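Alpha-2,3-sialyltransferase (Campylobacter jejuni, PDB 2P2V) probably transfers sialic acid from a CMP-activated donor to acceptor sugars in alpha-2,3 linkage, and is seen here holding a fluorinated analogue of that donor. Local coordinates at residues A[9-13]-A[91-95]; A[48-52]-A[76-80]; A[172-176]-A[207-211]. One frame throughout, in Å; residues are numbered along the deposited sequence.

Interaction 1. Residues A[9-13]-A[91-95]; sequences MENEL and IKNIF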
loop_
_atom_site.group_PDB
_atom_site.type_symbol
_atom_site.label_atom_id
_atom_site.label_comp_id
_atom_site.label_asym_id
_atom_site.label_seq_id
_atom_site.Cartn_x
_atom_site.Cartn_y
_atom_site.Cartn_z
ATOM N N MET A 9 -1.310 25.056 10.584
ATOM C CA MET A 9 -2.684 24.644 10.314
ATOM C C MET A 9 -3.230 23.838 11.518
ATOM O O MET A 9 -2.462 23.424 12.394
ATOM C CB MET A 9 -2.752 23.778 9.052
ATOM C CG MET A 9 -2.211 24.380 7.760
ATOM S SD MET A 9 -3.161 25.784 7.160
ATOM C CE MET A 9 -2.075 27.091 7.661
ATOM N N GLU A 10 -4.546 23.617 11.557
ATOM C CA GLU A 10 -5.124 22.616 12.463
ATOM C C GLU A 10 -4.789 21.206 11.959
ATOM O O GLU A 10 -4.844 20.945 10.750
ATOM C CB GLU A 10 -6.661 22.773 12.569
ATOM C CG GLU A 10 -7.162 24.087 13.236
ATOM C CD GLU A 10 -8.708 24.294 13.200
ATOM O OE1 GLU A 10 -9.451 23.589 12.482
ATOM O OE2 GLU A 10 -9.178 25.227 13.899
ATOM N N ASN A 11 -4.473 20.295 12.879
ATOM C CA ASN A 11 -4.259 18.884 12.539
ATOM C C ASN A 11 -5.507 18.200 12.036
ATOM O O ASN A 11 -5.446 17.323 11.168
ATOM C CB ASN A 11 -3.733 18.111 13.747
ATOM C CG ASN A 11 -2.272 18.369 14.002
ATOM O OD1 ASN A 11 -1.718 17.903 15.006
ATOM N ND2 ASN A 11 -1.629 19.118 13.102
ATOM N N GLU A 12 -6.647 18.602 12.589
ATOM C CA GLU A 12 -7.936 18.034 12.216
ATOM C C GLU A 12 -8.959 19.132 12.411
ATOM O O GLU A 12 -8.843 19.938 13.348
ATOM C CB GLU A 12 -8.268 16.848 13.129
ATOM C CG GLU A 12 -9.270 15.841 12.567
ATOM C CD GLU A 12 -9.360 14.585 13.447
ATOM O OE1 GLU A 12 -9.023 13.470 12.962
ATOM O OE2 GLU A 12 -9.754 14.726 14.637
ATOM N N LEU A 13 -9.940 19.189 11.523
ATOM C CA LEU A 13 -11.042 20.134 11.677
ATOM C C LEU A 13 -12.150 19.433 12.496
ATOM O O LEU A 13 -12.864 18.576 11.981
ATOM C CB LEU A 13 -11.542 20.614 10.292
ATOM C CG LEU A 13 -12.297 21.945 10.165
ATOM C CD1 LEU A 13 -12.478 22.313 8.697
ATOM C CD2 LEU A 13 -13.689 21.918 10.866
ATOM N N ILE A 91 -5.977 31.394 8.219
ATOM C CA ILE A 91 -6.536 30.231 7.502
ATOM C C ILE A 91 -6.182 29.026 8.321
ATOM O O ILE A 91 -4.966 28.714 8.507
ATOM C CB ILE A 91 -5.942 30.128 6.101
ATOM C CG1 ILE A 91 -6.344 31.361 5.291
ATOM C CG2 ILE A 91 -6.431 28.808 5.408
ATOM C CD1 ILE A 91 -5.640 31.525 3.928
ATOM N N LYS A 92 -7.203 28.353 8.869
ATOM C CA LYS A 92 -6.960 27.218 9.726
ATOM C C LYS A 92 -6.732 25.881 9.043
ATOM O O LYS A 92 -6.107 25.001 9.628
ATOM C CB LYS A 92 -8.021 27.087 10.827
ATOM C CG LYS A 92 -7.946 28.270 11.809
ATOM C CD LYS A 92 -9.244 28.357 12.618
ATOM C CE LYS A 92 -9.050 29.220 13.854
ATOM N NZ LYS A 92 -8.053 28.565 14.746
ATOM N N ASN A 93 -7.216 25.734 7.815
ATOM C CA ASN A 93 -7.119 24.445 7.144
ATOM C C ASN A 93 -7.068 24.710 5.663
ATOM O O ASN A 93 -7.711 25.600 5.186
ATOM C CB ASN A 93 -8.398 23.602 7.331
ATOM C CG ASN A 93 -8.570 23.093 8.761
ATOM O OD1 ASN A 93 -8.093 22.031 9.073
ATOM N ND2 ASN A 93 -9.298 23.844 9.613
ATOM N N ILE A 94 -6.405 23.838 4.927
ATOM C CA ILE A 94 -6.349 24.031 3.467
ATOM C C ILE A 94 -6.707 22.724 2.790
ATOM O O ILE A 94 -6.011 21.733 2.994
ATOM C CB ILE A 94 -4.913 24.440 2.968
ATOM C CG1 ILE A 94 -4.490 25.772 3.567
ATOM C CG2 ILE A 94 -4.966 24.527 1.429
ATOM C CD1 ILE A 94 -2.984 26.168 3.280
ATOM N N PHE A 95 -7.808 22.682 2.032
ATOM C CA PHE A 95 -8.216 21.463 1.327
ATOM C C PHE A 95 -7.957 21.563 -0.180
ATOM O O PHE A 95 -8.114 22.641 -0.750
ATOM C CB PHE A 95 -9.705 21.228 1.391
ATOM C CG PHE A 95 -10.189 20.809 2.782
ATOM C CD1 PHE A 95 -10.429 21.775 3.710
ATOM C CD2 PHE A 95 -10.392 19.479 3.092
ATOM C CE1 PHE A 95 -10.877 21.420 5.025
ATOM C CE2 PHE A 95 -10.829 19.101 4.382
ATOM C CZ PHE A 95 -11.084 20.106 5.319
#
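The loop 9-13, which precedes the first strand, runs beside strand 90-96 of a parallel, Rossmann-like alpha/beta sheet, and this crossing buries 391 Å² counted on both sides. Three residues, Met9, Asn93 and Glu10, give up the most area. The backbones come closest at Met9 and Lys92, whose CA atoms are 5.0 Å apart. Near that point Glu10 N donates to Lys92 O over 2.8 Å at 171°, a nearly linear hydrogen bond. It falls where the strand is interrupted: Lys92, at phi/psi -84/-23, leaves the extended conformation, which returns at Asn93. Glu10 is anchored a second time through its carboxylate. Asn93 ND2 donates to Glu10 OE1 at 2.9 Å and 157°, while Glu10 OE2 makes a long salt bridge to Lys92 NZ at 3.6 Å, and also a salt bridge to Lys64. The bridge to Lys64 links the loop to the neighbouring strand 62-68 as well, and Asn93 ND2 also bonds to Lys64 O. Met9 contributes apolar packing against Ile94 and against Ile84 of helix 73-85. Its m rotamers at chi1 and chi2 bend the side chain back along the strand, where Met9 CE makes a close van der Waals contact with Ile91 O at 3.4 Å. At the far end of 9-13, Leu13 CD1 approaches the edge of the Phe95 ring at CE1, 4.1 Å away. Tighter than this is the sulfur packing beside the strand, where Met9 SD lies 3.8 Å from Ile94 CG1.

Interaction 2. Residues A[48-52]-A[76-80]; sequences CNQFY and QYHTA. With CSF (cytidine-5'-monophosphate-3-fluoro-N-acetyl-neuraminic acid), chain O.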
loop_
_atom_site.group_PDB
_atom_site.type_symbol
_atom_site.label_atom_id
_atom_site.label_comp_id
_atom_site.label_asym_id
_atom_site.label_seq_id
_atom_site.Cartn_x
_atom_site.Cartn_y
_atom_site.Cartn_z
ATOM N N CYS A 48 -13.264 29.608 -1.192
ATOM C CA CYS A 48 -12.655 28.736 -2.163
ATOM C C CYS A 48 -11.929 29.568 -3.207
ATOM O O CYS A 48 -12.208 30.776 -3.350
ATOM C CB CYS A 48 -13.702 27.871 -2.876
ATOM S SG CYS A 48 -14.971 28.719 -3.838
ATOM N N ASN A 49 -11.025 28.900 -3.911
ATOM C CA ASN A 49 -10.489 29.438 -5.160
ATOM C C ASN A 49 -9.974 30.876 -5.001
ATOM O O ASN A 49 -9.181 31.115 -4.094
ATOM C CB ASN A 49 -11.502 29.239 -6.278
ATOM C CG ASN A 49 -11.870 27.752 -6.482
ATOM O OD1 ASN A 49 -11.149 26.857 -6.050
ATOM N ND2 ASN A 49 -12.970 27.501 -7.163
ATOM N N GLN A 50 -10.353 31.797 -5.911
ATOM C CA GLN A 50 -9.791 33.144 -5.851
ATOM C C GLN A 50 -10.539 34.084 -4.880
ATOM O O GLN A 50 -10.826 35.222 -5.225
ATOM C CB GLN A 50 -9.729 33.740 -7.255
ATOM C CG GLN A 50 -8.671 33.103 -8.130
ATOM C CD GLN A 50 -9.118 31.771 -8.761
ATOM O OE1 GLN A 50 -8.720 30.709 -8.298
ATOM N NE2 GLN A 50 -9.917 31.832 -9.840
ATOM N N PHE A 51 -10.819 33.639 -3.654
ATOM C CA PHE A 51 -11.570 34.462 -2.708
ATOM C C PHE A 51 -10.824 35.781 -2.382
ATOM O O PHE A 51 -11.432 36.830 -2.110
ATOM C CB PHE A 51 -11.875 33.657 -1.409
ATOM C CG PHE A 51 -10.665 33.335 -0.614
ATOM C CD1 PHE A 51 -9.960 32.152 -0.830
ATOM C CD2 PHE A 51 -10.189 34.229 0.331
ATOM C CE1 PHE A 51 -8.775 31.890 -0.132
ATOM C CE2 PHE A 51 -9.017 33.979 1.047
ATOM C CZ PHE A 51 -8.297 32.800 0.806
ATOM N N TYR A 52 -9.499 35.703 -2.364
ATOM C CA TYR A 52 -8.630 36.812 -1.934
ATOM C C TYR A 52 -8.572 37.938 -2.979
ATOM O O TYR A 52 -7.987 39.009 -2.713
ATOM C CB TYR A 52 -7.193 36.312 -1.676
ATOM C CG TYR A 52 -6.662 35.423 -2.773
ATOM C CD1 TYR A 52 -6.909 34.044 -2.760
ATOM C CD2 TYR A 52 -5.918 35.947 -3.817
ATOM C CE1 TYR A 52 -6.475 33.226 -3.743
ATOM C CE2 TYR A 52 -5.479 35.132 -4.824
ATOM C CZ TYR A 52 -5.745 33.762 -4.787
ATOM O OH TYR A 52 -5.281 32.928 -5.780
ATOM N N GLN A 76 -1.943 27.925 -5.536
ATOM C CA GLN A 76 -2.873 28.415 -4.498
ATOM C C GLN A 76 -2.321 28.134 -3.105
ATOM O O GLN A 76 -2.558 28.916 -2.141
ATOM C CB GLN A 76 -4.220 27.711 -4.624
ATOM C CG GLN A 76 -5.063 28.002 -5.835
ATOM C CD GLN A 76 -5.630 29.391 -5.885
ATOM O OE1 GLN A 76 -5.064 30.354 -5.355
ATOM N NE2 GLN A 76 -6.799 29.496 -6.503
ATOM N N TYR A 77 -1.668 26.986 -2.945
ATOM C CA TYR A 77 -1.037 26.650 -1.635
ATOM C C TYR A 77 -0.027 27.730 -1.232
ATOM O O TYR A 77 -0.024 28.225 -0.142
ATOM C CB TYR A 77 -0.352 25.285 -1.739
ATOM C CG TYR A 77 0.266 24.794 -0.447
ATOM C CD1 TYR A 77 -0.529 24.177 0.534
ATOM C CD2 TYR A 77 1.616 24.966 -0.182
ATOM C CE1 TYR A 77 0.045 23.732 1.736
ATOM C CE2 TYR A 77 2.207 24.505 1.031
ATOM C CZ TYR A 77 1.409 23.869 1.942
ATOM O OH TYR A 77 2.043 23.439 3.081
ATOM N N HIS A 78 0.849 28.092 -2.180
ATOM C CA HIS A 78 1.817 29.148 -1.965
ATOM C C HIS A 78 1.096 30.498 -1.691
ATOM O O HIS A 78 1.473 31.244 -0.778
ATOM C CB HIS A 78 2.643 29.216 -3.293
ATOM C CG HIS A 78 3.508 30.436 -3.388
ATOM N ND1 HIS A 78 4.416 30.783 -2.417
ATOM C CD2 HIS A 78 3.610 31.376 -4.362
ATOM C CE1 HIS A 78 5.000 31.918 -2.754
ATOM N NE2 HIS A 78 4.528 32.292 -3.936
ATOM N N THR A 79 0.031 30.782 -2.419
ATOM C CA THR A 79 -0.709 32.054 -2.236
ATOM C C THR A 79 -1.282 32.076 -0.827
ATOM O O THR A 79 -1.147 33.063 -0.115
ATOM C CB THR A 79 -1.833 32.233 -3.268
ATOM O OG1 THR A 79 -1.281 32.260 -4.604
ATOM C CG2 THR A 79 -2.547 33.572 -3.059
ATOM N N ALA A 80 -1.914 30.976 -0.445
ATOM C CA ALA A 80 -2.439 30.890 0.943
ATOM C C ALA A 80 -1.385 31.052 2.060
ATOM O O ALA A 80 -1.661 31.689 3.117
ATOM C CB ALA A 80 -3.232 29.562 1.065
HETATM C C5A CSF O . -13.928 27.205 -12.889
HETATM C C4A CSF O . -15.433 27.273 -12.659
HETATM C C2A CSF O . -15.086 26.872 -10.151
HETATM O O6A CSF O . -13.675 26.947 -10.450
HETATM C C6A CSF O . -13.230 27.700 -11.609
HETATM C C3A CSF O . -15.850 26.475 -11.414
HETATM O O4A CSF O . -16.095 26.689 -13.772
HETATM N N5A CSF O . -13.634 28.123 -14.010
HETATM C C7A CSF O . -11.715 27.546 -11.684
HETATM C C8A CSF O . -11.059 28.010 -10.389
HETATM C C9A CSF O . -9.535 27.768 -10.398
HETATM O O9A CSF O . -8.899 28.314 -9.218
HETATM O O8A CSF O . -11.408 29.413 -10.168
HETATM O O7A CSF O . -11.407 26.176 -11.997
HETATM C C1A CSF O . -15.341 25.748 -9.158
HETATM O OBA CSF O . -16.544 25.396 -9.001
HETATM O OAA CSF O . -14.359 25.241 -8.549
HETATM O O1A CSF O . -15.671 28.042 -9.531
HETATM O O2A CSF O . -15.702 30.234 -10.677
HETATM N N1 CSF O . -19.996 31.025 -8.244
HETATM C C2 CSF O . -21.333 31.137 -8.734
HETATM N N3 CSF O . -21.654 32.076 -9.672
HETATM C C4 CSF O . -20.702 32.924 -10.125
HETATM C C5 CSF O . -19.385 32.833 -9.654
HETATM C C6 CSF O . -19.052 31.872 -8.704
HETATM C "C3'" CSF O . -18.200 28.214 -7.666
HETATM C "C2'" CSF O . -19.674 28.571 -7.699
HETATM C "C1'" CSF O . -19.668 30.020 -7.211
HETATM O "O4'" CSF O . -18.390 30.306 -6.601
HETATM C "C4'" CSF O . -17.566 29.140 -6.636
HETATM P PA CSF O . -15.142 29.578 -9.438
HETATM O "O5'" CSF O . -15.990 30.180 -8.188
HETATM C "C5'" CSF O . -16.113 29.499 -6.941
HETATM O "O3'" CSF O . -18.018 26.869 -7.236
HETATM O "O2'" CSF O . -20.414 27.724 -6.778
HETATM N N4 CSF O . -21.004 33.878 -11.057
HETATM O O2 CSF O . -22.209 30.329 -8.315
HETATM O O3A CSF O . -13.699 29.704 -9.041
HETATM C C10 CSF O . -12.622 27.792 -14.832
HETATM O O10 CSF O . -11.922 26.779 -14.684
HETATM C C11 CSF O . -12.370 28.763 -15.964
HETATM F F3A CSF O . -15.619 25.133 -11.617
HETATM O O HOH W 1 -8.616 26.847 -6.731
#
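Direct hydrogen bonds between the loop 48-52 and helix 73-85 converge on one amide, that of Gln76. Tyr52 OH donates to Gln76 OE1 at 2.6 Å, consistent with an amide oriented with OE1 on Tyr52 and NE2 towards Gln50; the bond from Gln76 NE2 to Gln50 OE1, 2.9 Å long, is weak at only 117°. A water supplements it, donating to Asn49 OD1 at 2.6 Å, accepting from Gln76 NE2 at 3.2 Å, and lying 2.9 Å from O9A of the donor analogue CSF. The apolar component is a CH-pi contact: Thr79 CG2 sits 3.9 Å from the centroid of the Tyr52 ring, 20° off its normal, while the Thr79 hydroxyl bonds back to the carbonyl of Gln75. Ligand bonds form the third group. Asn49 ND2 donates at 3.0 Å to both CSF O3A of the phosphate and CSF OAA of the carboxylate, and Gln50 pairs with the glycerol tail, its OE1 accepting from CSF O9A at 2.6 Å and its NE2 donating to CSF O8A at 2.9 Å. Gln50 is the centre of an inverse gamma turn. Polar contacts of Gln76, direct and through the water, thus extend from the helix to the loop amides that bind the sialic acid and phosphate; the direct link to Gln50 is weak, so the water path probably matters too.

Interaction 3. Residues A[172-176]-A[207-211]; sequences DFYEG and KEYDI. With CSF (cytidine-5'-monophosphate-3-fluoro-N-acetyl-neuraminic acid), chain O.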
loop_
_atom_site.group_PDB
_atom_site.type_symbol
_atom_site.label_atom_id
_atom_site.label_comp_id
_atom_site.label_asym_id
_atom_site.label_seq_id
_atom_site.Cartn_x
_atom_site.Cartn_y
_atom_site.Cartn_z
ATOM N N ASP A 172 -24.164 32.224 -7.493
ATOM C CA ASP A 172 -25.016 32.948 -8.457
ATOM C C ASP A 172 -25.155 32.228 -9.802
ATOM O O ASP A 172 -25.651 32.801 -10.796
ATOM C CB ASP A 172 -24.452 34.357 -8.672
ATOM C CG ASP A 172 -24.515 35.193 -7.410
ATOM O OD1 ASP A 172 -25.644 35.529 -6.971
ATOM O OD2 ASP A 172 -23.444 35.497 -6.847
ATOM N N PHE A 173 -24.689 30.976 -9.815
ATOM C CA PHE A 173 -24.858 30.055 -10.938
ATOM C C PHE A 173 -24.430 30.623 -12.288
ATOM O O PHE A 173 -24.936 30.197 -13.315
ATOM C CB PHE A 173 -26.308 29.568 -11.022
ATOM C CG PHE A 173 -26.820 28.978 -9.757
ATOM C CD1 PHE A 173 -27.856 29.584 -9.074
ATOM C CD2 PHE A 173 -26.271 27.812 -9.255
ATOM C CE1 PHE A 173 -28.348 29.045 -7.915
ATOM C CE2 PHE A 173 -26.746 27.247 -8.092
ATOM C CZ PHE A 173 -27.803 27.869 -7.414
ATOM N N TYR A 174 -23.498 31.571 -12.275
ATOM C CA TYR A 174 -22.965 32.177 -13.499
ATOM C C TYR A 174 -24.064 32.778 -14.400
ATOM O O TYR A 174 -24.035 32.623 -15.620
ATOM C CB TYR A 174 -22.077 31.168 -14.256
ATOM C CG TYR A 174 -20.958 30.597 -13.400
ATOM C CD1 TYR A 174 -21.191 29.499 -12.561
ATOM C CD2 TYR A 174 -19.679 31.168 -13.415
ATOM C CE1 TYR A 174 -20.178 28.972 -11.754
ATOM C CE2 TYR A 174 -18.653 30.648 -12.626
ATOM C CZ TYR A 174 -18.908 29.555 -11.801
ATOM O OH TYR A 174 -17.918 29.030 -11.017
ATOM N N GLU A 175 -25.018 33.470 -13.779
ATOM C CA GLU A 175 -26.115 34.147 -14.483
ATOM C C GLU A 175 -25.975 35.671 -14.347
ATOM O O GLU A 175 -25.275 36.155 -13.449
ATOM C CB GLU A 175 -27.467 33.662 -13.947
ATOM C CG GLU A 175 -27.652 32.146 -14.078
ATOM C CD GLU A 175 -29.080 31.667 -13.855
ATOM O OE1 GLU A 175 -29.931 32.464 -13.411
ATOM O OE2 GLU A 175 -29.350 30.478 -14.134
ATOM N N GLY A 176 -26.638 36.419 -15.238
ATOM C CA GLY A 176 -26.530 37.892 -15.285
ATOM C C GLY A 176 -25.332 38.391 -16.098
ATOM O O GLY A 176 -24.641 37.606 -16.759
ATOM N N LYS A 207 -26.532 24.991 -12.937
ATOM C CA LYS A 207 -27.433 25.407 -11.884
ATOM C C LYS A 207 -28.358 24.285 -11.435
ATOM O O LYS A 207 -28.566 24.095 -10.252
ATOM C CB LYS A 207 -28.267 26.610 -12.387
ATOM C CG LYS A 207 -29.324 27.041 -11.380
ATOM C CD LYS A 207 -30.210 28.145 -11.957
ATOM C CE LYS A 207 -31.127 28.705 -10.896
ATOM N NZ LYS A 207 -31.921 29.850 -11.478
ATOM N N GLU A 208 -28.952 23.552 -12.373
ATOM C CA GLU A 208 -29.915 22.507 -12.012
ATOM C C GLU A 208 -29.266 21.413 -11.177
ATOM O O GLU A 208 -29.811 20.968 -10.133
ATOM C CB GLU A 208 -30.547 21.886 -13.264
ATOM C CG GLU A 208 -31.445 22.829 -14.049
ATOM C CD GLU A 208 -30.700 24.098 -14.477
ATOM O OE1 GLU A 208 -29.623 23.992 -15.130
ATOM O OE2 GLU A 208 -31.201 25.197 -14.124
ATOM N N TYR A 209 -28.083 20.992 -11.616
ATOM C CA TYR A 209 -27.375 19.943 -10.887
ATOM C C TYR A 209 -26.911 20.423 -9.536
ATOM O O TYR A 209 -27.083 19.711 -8.570
ATOM C CB TYR A 209 -26.225 19.361 -11.710
ATOM C CG TYR A 209 -25.591 18.130 -11.081
ATOM C CD1 TYR A 209 -26.365 17.036 -10.696
ATOM C CD2 TYR A 209 -24.208 18.073 -10.865
ATOM C CE1 TYR A 209 -25.773 15.909 -10.089
ATOM C CE2 TYR A 209 -23.609 16.952 -10.260
ATOM C CZ TYR A 209 -24.389 15.873 -9.893
ATOM O OH TYR A 209 -23.768 14.796 -9.300
ATOM N N ASP A 210 -26.309 21.617 -9.442
ATOM C CA ASP A 210 -25.929 22.137 -8.108
ATOM C C ASP A 210 -27.099 22.139 -7.183
ATOM O O ASP A 210 -26.999 21.663 -6.046
ATOM C CB ASP A 210 -25.361 23.546 -8.167
ATOM C CG ASP A 210 -23.890 23.569 -8.515
ATOM O OD1 ASP A 210 -23.254 22.478 -8.624
ATOM O OD2 ASP A 210 -23.357 24.701 -8.673
ATOM N N ILE A 211 -28.224 22.691 -7.645
ATOM C CA ILE A 211 -29.429 22.689 -6.822
ATOM C C ILE A 211 -29.901 21.290 -6.417
ATOM O O ILE A 211 -30.150 21.065 -5.262
ATOM C CB ILE A 211 -30.603 23.589 -7.404
ATOM C CG1 ILE A 211 -30.115 25.030 -7.501
ATOM C CG2 ILE A 211 -31.890 23.477 -6.493
ATOM C CD1 ILE A 211 -30.990 25.890 -8.397
HETATM C C5A CSF O . -13.928 27.205 -12.889
HETATM C C4A CSF O . -15.433 27.273 -12.659
HETATM C C2A CSF O . -15.086 26.872 -10.151
HETATM O O6A CSF O . -13.675 26.947 -10.450
HETATM C C6A CSF O . -13.230 27.700 -11.609
HETATM C C3A CSF O . -15.850 26.475 -11.414
HETATM O O4A CSF O . -16.095 26.689 -13.772
HETATM N N5A CSF O . -13.634 28.123 -14.010
HETATM C C7A CSF O . -11.715 27.546 -11.684
HETATM C C8A CSF O . -11.059 28.010 -10.389
HETATM C C9A CSF O . -9.535 27.768 -10.398
HETATM O O9A CSF O . -8.899 28.314 -9.218
HETATM O O8A CSF O . -11.408 29.413 -10.168
HETATM O O7A CSF O . -11.407 26.176 -11.997
HETATM C C1A CSF O . -15.341 25.748 -9.158
HETATM O OBA CSF O . -16.544 25.396 -9.001
HETATM O OAA CSF O . -14.359 25.241 -8.549
HETATM O O1A CSF O . -15.671 28.042 -9.531
HETATM O O2A CSF O . -15.702 30.234 -10.677
HETATM N N1 CSF O . -19.996 31.025 -8.244
HETATM C C2 CSF O . -21.333 31.137 -8.734
HETATM N N3 CSF O . -21.654 32.076 -9.672
HETATM C C4 CSF O . -20.702 32.924 -10.125
HETATM C C5 CSF O . -19.385 32.833 -9.654
HETATM C C6 CSF O . -19.052 31.872 -8.704
HETATM C "C3'" CSF O . -18.200 28.214 -7.666
HETATM C "C2'" CSF O . -19.674 28.571 -7.699
HETATM C "C1'" CSF O . -19.668 30.020 -7.211
HETATM O "O4'" CSF O . -18.390 30.306 -6.601
HETATM C "C4'" CSF O . -17.566 29.140 -6.636
HETATM P PA CSF O . -15.142 29.578 -9.438
HETATM O "O5'" CSF O . -15.990 30.180 -8.188
HETATM C "C5'" CSF O . -16.113 29.499 -6.941
HETATM O "O3'" CSF O . -18.018 26.869 -7.236
HETATM O "O2'" CSF O . -20.414 27.724 -6.778
HETATM N N4 CSF O . -21.004 33.878 -11.057
HETATM O O2 CSF O . -22.209 30.329 -8.315
HETATM O O3A CSF O . -13.699 29.704 -9.041
HETATM C C10 CSF O . -12.622 27.792 -14.832
HETATM O O10 CSF O . -11.922 26.779 -14.684
HETATM C C11 CSF O . -12.370 28.763 -15.964
HETATM F F3A CSF O . -15.619 25.133 -11.617
#
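Helix 207-221 opens against the nucleotide-binding loop 172-176 with Lys207, its closest residue: Lys207 CA lies 5.4 Å from Phe173 CA. The fully trans side chain of Lys207 runs across the Phe173 ring: Lys207 CG is 3.7 Å from the ring centroid and 17° off the normal, a CH-pi contact over the face. Farther out, Lys207 NZ reaches Glu175 OE2 in a long salt bridge of 3.7 Å. One turn on, Asp210 CB meets the edge of the same ring, 4.0 Å from Phe173 CE2, while its carboxylate is engaged by Thr149. Ile211 adds an apolar contact, with CG1 3.7 Å from Phe173 CZ. The helix thus seats Phe173, which with Tyr174 adopts positive phi, and the loop presents successive amides to the cytosine of CSF. Asp172 N and Phe173 N donate to CSF O2 at 2.8 and 3.0 Å, Tyr174 N donates to CSF N3 at 3.2 Å, and Tyr174 OH reaches phosphate oxygen CSF O2A at 2.5 Å. Because N3 acts as an acceptor here, whereas in uracil it carries a proton, this pattern is consistent with selection of a cytidine donor.

Along the chain, interaction 2 is nested within the loop closed by interaction 1, and interaction 3 follows both. Interactions 1 and 2 have centres 14 Å apart and touch: Ile94 CD1 packs 4.1 Å from Ala80 CB, joining strand 90-96 to helix 73-85. Interaction 3 lies across the chain's centre, about 29 Å (between centres) from interaction 1 and 23 Å from interaction 2. Interactions 2 and 3 both bind CSF without touching, interaction 2 through its sialic acid and phosphate, interaction 3 through its cytosine and phosphate, so the donor analogue spans the gap, while interaction 1 packs the N-terminal loop onto the sheet. This chain is the N-terminal sialyltransferase part of a longer, probably membrane-anchored protein.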